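Local coordinates for protein aspartyl-tRNA synthetase 2 (Thermus thermophilus, PDB 1N9W) that attaches L-aspartate, activated by ATP, to both tRNA(Asp) and tRNA(Asn) with similar efficiency, acting as a homodimer, at residues Gly13-Leu18 / Arg60-Val65; Val45-Leu50 / Val77-Val82. One frame throughout, in Å; residues are numbered along the deposited sequence.

Contact 1: residues Gly13-Leu18 / Arg60-Val65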
loop_
_atom_site.group_PDB
_atom_site.type_symbol
_atom_site.label_atom_id
_atom_site.label_comp_id
_atom_site.label_asym_id
_atom_site.label_seq_id
_atom_site.Cartn_x
_atom_site.Cartn_y
_atom_site.Cartn_z
ATOM N N GLY B 13 13.730 -28.792 24.226
ATOM C CA GLY B 13 14.633 -29.926 24.202
ATOM C C GLY B 13 15.627 -29.906 23.055
ATOM O O GLY B 13 16.575 -30.697 23.013
ATOM N N GLN B 14 15.426 -28.996 22.112
ATOM C CA GLN B 14 16.330 -28.904 20.970
ATOM C C GLN B 14 17.255 -27.697 21.034
ATOM O O GLN B 14 17.091 -26.808 21.874
ATOM C CB GLN B 14 15.516 -28.856 19.682
ATOM C CG GLN B 14 14.646 -30.080 19.503
ATOM C CD GLN B 14 13.594 -29.904 18.433
ATOM O OE1 GLN B 14 13.903 -29.630 17.275
ATOM N NE2 GLN B 14 12.333 -30.064 18.819
ATOM N N GLU B 15 18.230 -27.683 20.138
ATOM C CA GLU B 15 19.179 -26.598 20.049
ATOM C C GLU B 15 18.624 -25.679 18.969
ATOM O O GLU B 15 18.290 -26.138 17.874
ATOM C CB GLU B 15 20.554 -27.121 19.623
ATOM C CG GLU B 15 21.726 -26.324 20.173
ATOM C CD GLU B 15 22.243 -26.891 21.489
ATOM O OE1 GLU B 15 22.966 -27.916 21.458
ATOM O OE2 GLU B 15 21.916 -26.328 22.563
ATOM N N VAL B 16 18.487 -24.393 19.278
ATOM C CA VAL B 16 17.974 -23.441 18.298
ATOM C C VAL B 16 18.903 -22.235 18.177
ATOM O O VAL B 16 19.833 -22.055 18.976
ATOM C CB VAL B 16 16.548 -22.935 18.672
ATOM C CG1 VAL B 16 15.612 -24.110 18.889
ATOM C CG2 VAL B 16 16.600 -22.045 19.905
ATOM N N GLU B 17 18.664 -21.424 17.155
ATOM C CA GLU B 17 19.467 -20.224 16.944
ATOM C C GLU B 17 18.533 -19.026 17.007
ATOM O O GLU B 17 17.484 -19.024 16.376
ATOM C CB GLU B 17 20.159 -20.271 15.583
ATOM C CG GLU B 17 21.204 -19.182 15.420
ATOM C CD GLU B 17 22.005 -19.299 14.138
ATOM O OE1 GLU B 17 21.525 -18.801 13.088
ATOM O OE2 GLU B 17 23.109 -19.905 14.182
ATOM N N LEU B 18 18.899 -18.019 17.791
ATOM C CA LEU B 18 18.062 -16.824 17.921
ATOM C C LEU B 18 18.815 -15.610 17.376
ATOM O O LEU B 18 20.049 -15.577 17.390
ATOM C CB LEU B 18 17.722 -16.581 19.399
ATOM C CG LEU B 18 17.025 -17.708 20.196
ATOM C CD1 LEU B 18 17.214 -17.479 21.672
ATOM C CD2 LEU B 18 15.552 -17.760 19.835
ATOM N N ARG B 60 23.273 -12.839 18.384
ATOM C CA ARG B 60 22.933 -14.118 17.811
ATOM C C ARG B 60 23.161 -15.063 18.988
ATOM O O ARG B 60 24.190 -14.969 19.663
ATOM C CB ARG B 60 23.869 -14.470 16.657
ATOM C CG ARG B 60 23.733 -15.897 16.190
ATOM C CD ARG B 60 24.485 -16.128 14.897
ATOM N NE ARG B 60 24.797 -17.533 14.753
ATOM C CZ ARG B 60 25.758 -18.159 15.425
ATOM N NH1 ARG B 60 26.520 -17.498 16.285
ATOM N NH2 ARG B 60 25.937 -19.467 15.264
ATOM N N VAL B 61 22.188 -15.924 19.264
ATOM C CA VAL B 61 22.302 -16.881 20.357
ATOM C C VAL B 61 21.993 -18.305 19.912
ATOM O O VAL B 61 20.977 -18.569 19.260
ATOM C CB VAL B 61 21.347 -16.563 21.540
ATOM C CG1 VAL B 61 21.398 -17.714 22.562
ATOM C CG2 VAL B 61 21.728 -15.235 22.214
ATOM N N ARG B 62 22.884 -19.219 20.274
ATOM C CA ARG B 62 22.709 -20.638 19.960
ATOM C C ARG B 62 22.566 -21.359 21.297
ATOM O O ARG B 62 23.413 -21.217 22.179
ATOM C CB ARG B 62 23.926 -21.168 19.196
ATOM C CG ARG B 62 23.927 -22.682 19.000
ATOM C CD ARG B 62 25.071 -23.133 18.089
ATOM N NE ARG B 62 26.407 -22.884 18.662
ATOM C CZ ARG B 62 27.050 -23.721 19.473
ATOM N NH1 ARG B 62 26.493 -24.875 19.824
ATOM N NH2 ARG B 62 28.253 -23.406 19.921
ATOM N N GLY B 63 21.495 -22.126 21.453
ATOM C CA GLY B 63 21.300 -22.826 22.707
ATOM C C GLY B 63 20.128 -23.779 22.805
ATOM O O GLY B 63 19.348 -23.931 21.863
ATOM N N LEU B 64 20.014 -24.409 23.974
ATOM C CA LEU B 64 18.971 -25.395 24.264
ATOM C C LEU B 64 17.692 -24.799 24.853
ATOM O O LEU B 64 17.739 -24.059 25.839
ATOM C CB LEU B 64 19.533 -26.436 25.244
ATOM C CG LEU B 64 18.615 -27.570 25.699
ATOM C CD1 LEU B 64 18.461 -28.559 24.551
ATOM C CD2 LEU B 64 19.203 -28.262 26.935
ATOM N N VAL B 65 16.555 -25.128 24.246
ATOM C CA VAL B 65 15.259 -24.655 24.726
ATOM C C VAL B 65 14.848 -25.509 25.922
ATOM O O VAL B 65 14.680 -26.728 25.812
ATOM C CB VAL B 65 14.171 -24.750 23.619
ATOM C CG1 VAL B 65 12.827 -24.195 24.127
ATOM C CG2 VAL B 65 14.628 -23.968 22.378
#
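Val16 and Val65 meet methyl to methyl at the buried face of two antiparallel strands. Their side chains cross at about a right angle, with Val16 CG1 3.6 Å from Val65 CG2. Further along, Leu18 pairs with Val61 at 4.2 Å between their CB atoms. Leu36 packs on both, and Val77 lies on Leu18 on the same inner side. The backbones are stitched together from Gly13 N to Val65 O (2.8 Å) through to Leu18 N to Val61 O (2.6 Å). The other face carries Glu15, Glu17, Arg62 and Leu64 and is more open to solvent. Glu15 bends at chi2 (92°), which turns its CD back over the Gly63 backbone. Glu17 and Arg60 form a salt bridge. In it Glu17 OE2 takes weak hydrogen bonds from both NE (3.0 Å) and NH2 (3.1 Å) of Arg60. This oxygen sits at the guanidinium edge, near that plane, but the carboxylate plane is turned 72° away. Arg60 NH1 is held separately by Glu83, while Arg62 turns to Glu81. An alanine in place of Arg60 would probably leave the Glu17 and Glu83 carboxylates without their shared positive mate. This antiparallel pairing of the first and fourth strands is characteristic of the OB-fold barrel.

Contact 2: residues Val45-Leu50 / Val77-Val82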
loop_
_atom_site.group_PDB
_atom_site.type_symbol
_atom_site.label_atom_id
_atom_site.label_comp_id
_atom_site.label_asym_id
_atom_site.label_seq_id
_atom_site.Cartn_x
_atom_site.Cartn_y
_atom_site.Cartn_z
ATOM N N VAL B 45 17.513 -15.762 28.167
ATOM C CA VAL B 45 18.650 -16.536 27.692
ATOM C C VAL B 45 19.540 -16.651 28.906
ATOM O O VAL B 45 19.747 -15.672 29.624
ATOM C CB VAL B 45 19.390 -15.814 26.535
ATOM C CG1 VAL B 45 20.704 -16.508 26.227
ATOM C CG2 VAL B 45 18.516 -15.815 25.291
ATOM N N VAL B 46 20.033 -17.857 29.163
ATOM C CA VAL B 46 20.898 -18.072 30.303
ATOM C C VAL B 46 22.301 -18.417 29.841
ATOM O O VAL B 46 22.508 -19.337 29.047
ATOM C CB VAL B 46 20.364 -19.215 31.228
ATOM C CG1 VAL B 46 21.266 -19.355 32.448
ATOM C CG2 VAL B 46 18.939 -18.915 31.672
ATOM N N THR B 47 23.268 -17.657 30.332
ATOM C CA THR B 47 24.652 -17.885 29.996
ATOM C C THR B 47 25.469 -17.620 31.269
ATOM O O THR B 47 24.914 -17.674 32.371
ATOM C CB THR B 47 25.072 -16.948 28.810
ATOM O OG1 THR B 47 26.396 -17.288 28.370
ATOM C CG2 THR B 47 25.025 -15.484 29.217
ATOM N N GLY B 48 26.771 -17.360 31.128
ATOM C CA GLY B 48 27.614 -17.112 32.291
ATOM C C GLY B 48 29.066 -16.886 31.901
ATOM O O GLY B 48 29.498 -17.318 30.833
ATOM N N GLY B 49 29.812 -16.187 32.754
ATOM C CA GLY B 49 31.223 -15.921 32.505
ATOM C C GLY B 49 31.584 -15.110 31.268
ATOM O O GLY B 49 32.745 -15.082 30.864
ATOM N N LEU B 50 30.613 -14.434 30.667
ATOM C CA LEU B 50 30.901 -13.652 29.477
ATOM C C LEU B 50 31.093 -12.183 29.802
ATOM O O LEU B 50 30.710 -11.719 30.871
ATOM C CB LEU B 50 29.756 -13.773 28.471
ATOM C CG LEU B 50 29.334 -15.157 27.983
ATOM C CD1 LEU B 50 28.192 -15.000 26.992
ATOM C CD2 LEU B 50 30.514 -15.874 27.330
ATOM N N VAL B 77 16.232 -20.242 27.078
ATOM C CA VAL B 77 17.241 -20.814 26.201
ATOM C C VAL B 77 18.570 -20.797 26.939
ATOM O O VAL B 77 19.059 -19.733 27.320
ATOM C CB VAL B 77 17.410 -20.032 24.877
ATOM C CG1 VAL B 77 18.593 -20.606 24.100
ATOM C CG2 VAL B 77 16.152 -20.120 24.029
ATOM N N GLN B 78 19.144 -21.971 27.161
ATOM C CA GLN B 78 20.434 -22.053 27.830
ATOM C C GLN B 78 21.489 -21.937 26.722
ATOM O O GLN B 78 21.686 -22.856 25.930
ATOM C CB GLN B 78 20.520 -23.376 28.623
ATOM C CG GLN B 78 19.995 -23.250 30.089
ATOM C CD GLN B 78 19.382 -24.534 30.675
ATOM O OE1 GLN B 78 19.980 -25.607 30.617
ATOM N NE2 GLN B 78 18.187 -24.415 31.252
ATOM N N ALA B 79 22.144 -20.780 26.662
ATOM C CA ALA B 79 23.137 -20.498 25.629
ATOM C C ALA B 79 24.395 -21.358 25.610
ATOM O O ALA B 79 25.045 -21.567 26.634
ATOM C CB ALA B 79 23.531 -19.021 25.691
ATOM N N LYS B 80 24.734 -21.841 24.422
ATOM C CA LYS B 80 25.934 -22.632 24.230
ATOM C C LYS B 80 26.921 -21.639 23.609
ATOM O O LYS B 80 28.146 -21.784 23.707
ATOM C CB LYS B 80 25.673 -23.777 23.240
ATOM C CG LYS B 80 24.349 -24.505 23.452
ATOM C CD LYS B 80 24.401 -25.517 24.585
ATOM C CE LYS B 80 25.178 -26.759 24.178
ATOM N NZ LYS B 80 25.181 -27.767 25.272
ATOM N N GLU B 81 26.371 -20.610 22.974
ATOM C CA GLU B 81 27.192 -19.599 22.321
ATOM C C GLU B 81 26.446 -18.272 22.203
ATOM O O GLU B 81 25.252 -18.245 21.925
ATOM C CB GLU B 81 27.604 -20.116 20.934
ATOM C CG GLU B 81 28.189 -19.080 19.982
ATOM C CD GLU B 81 28.696 -19.710 18.676
ATOM O OE1 GLU B 81 28.115 -20.725 18.228
ATOM O OE2 GLU B 81 29.656 -19.170 18.093
ATOM N N VAL B 82 27.157 -17.178 22.442
ATOM C CA VAL B 82 26.563 -15.861 22.327
ATOM C C VAL B 82 27.515 -15.017 21.477
ATOM O O VAL B 82 28.688 -14.858 21.818
ATOM C CB VAL B 82 26.335 -15.214 23.728
ATOM C CG1 VAL B 82 25.768 -13.818 23.583
ATOM C CG2 VAL B 82 25.366 -16.072 24.536
HETATM O O HOH W 1 26.919 -19.633 27.365
#
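Val45 and Ala79 touch where two parallel strands run side by side. Val45 CG1 is anti to the backbone N (chi1 170°), and from there it reaches Ala79 CB at 3.8 Å. The backbones are joined by Val46 N to Val77 O and by Ala79 N to Val46 O, both 2.8 Å. On the other face from Val45 and Val77, Val46 CB lies 4.2 Å from Gln78 CG. Gln78 NE2 is held by Glu76, a tRNA-contacting residue. The pairing is the parallel one between the third and fifth strands of the OB-fold barrel, in which the other neighbouring strands are antiparallel. Thr47 CB packs 4.0 Å from Ala79 CB. Its OG1 is anti to the backbone N (chi1 -173°). That hydroxyl lies 2.6 Å from a water, which donates to Ala79 O at 2.8 Å and so bridges the strands as they part. Lys80 and Glu81 both face Arg62, a classic beta bulge, and the chain turns a corner at Lys80. Beyond the corner, Val82 points back toward the loop that follows Thr47. Leu50 there sets CD1 anti to CA (chi2 -180°). This methyl comes 3.8 Å from Val82 CB, the two side chains crossing obliquely.

Contacts 1 and 2 lie in the same OB-fold domain, with centres about 10 Å apart. Strand 58-67 joins them, since it pairs with strand 15-28 on one edge and with strands 75-79 and 81-84 on the other. Arg62 makes the polar connection. Its O is 2.7 Å from Lys80 N, a probable hydrogen bond, and its NE forms a salt bridge to Glu81 OE1 at 2.8 Å. Glu15 OE2 and Gly63 CA pack against Lys80 CG. Two tRNA-contacting residues lie closer to contact 2. The Glu76 side chain is about 3 Å from that of Gln78 but 7 Å from that of Val65. The Gln44 side chain is about 4 Å from that of Val46 but 9 Å from that of Leu18.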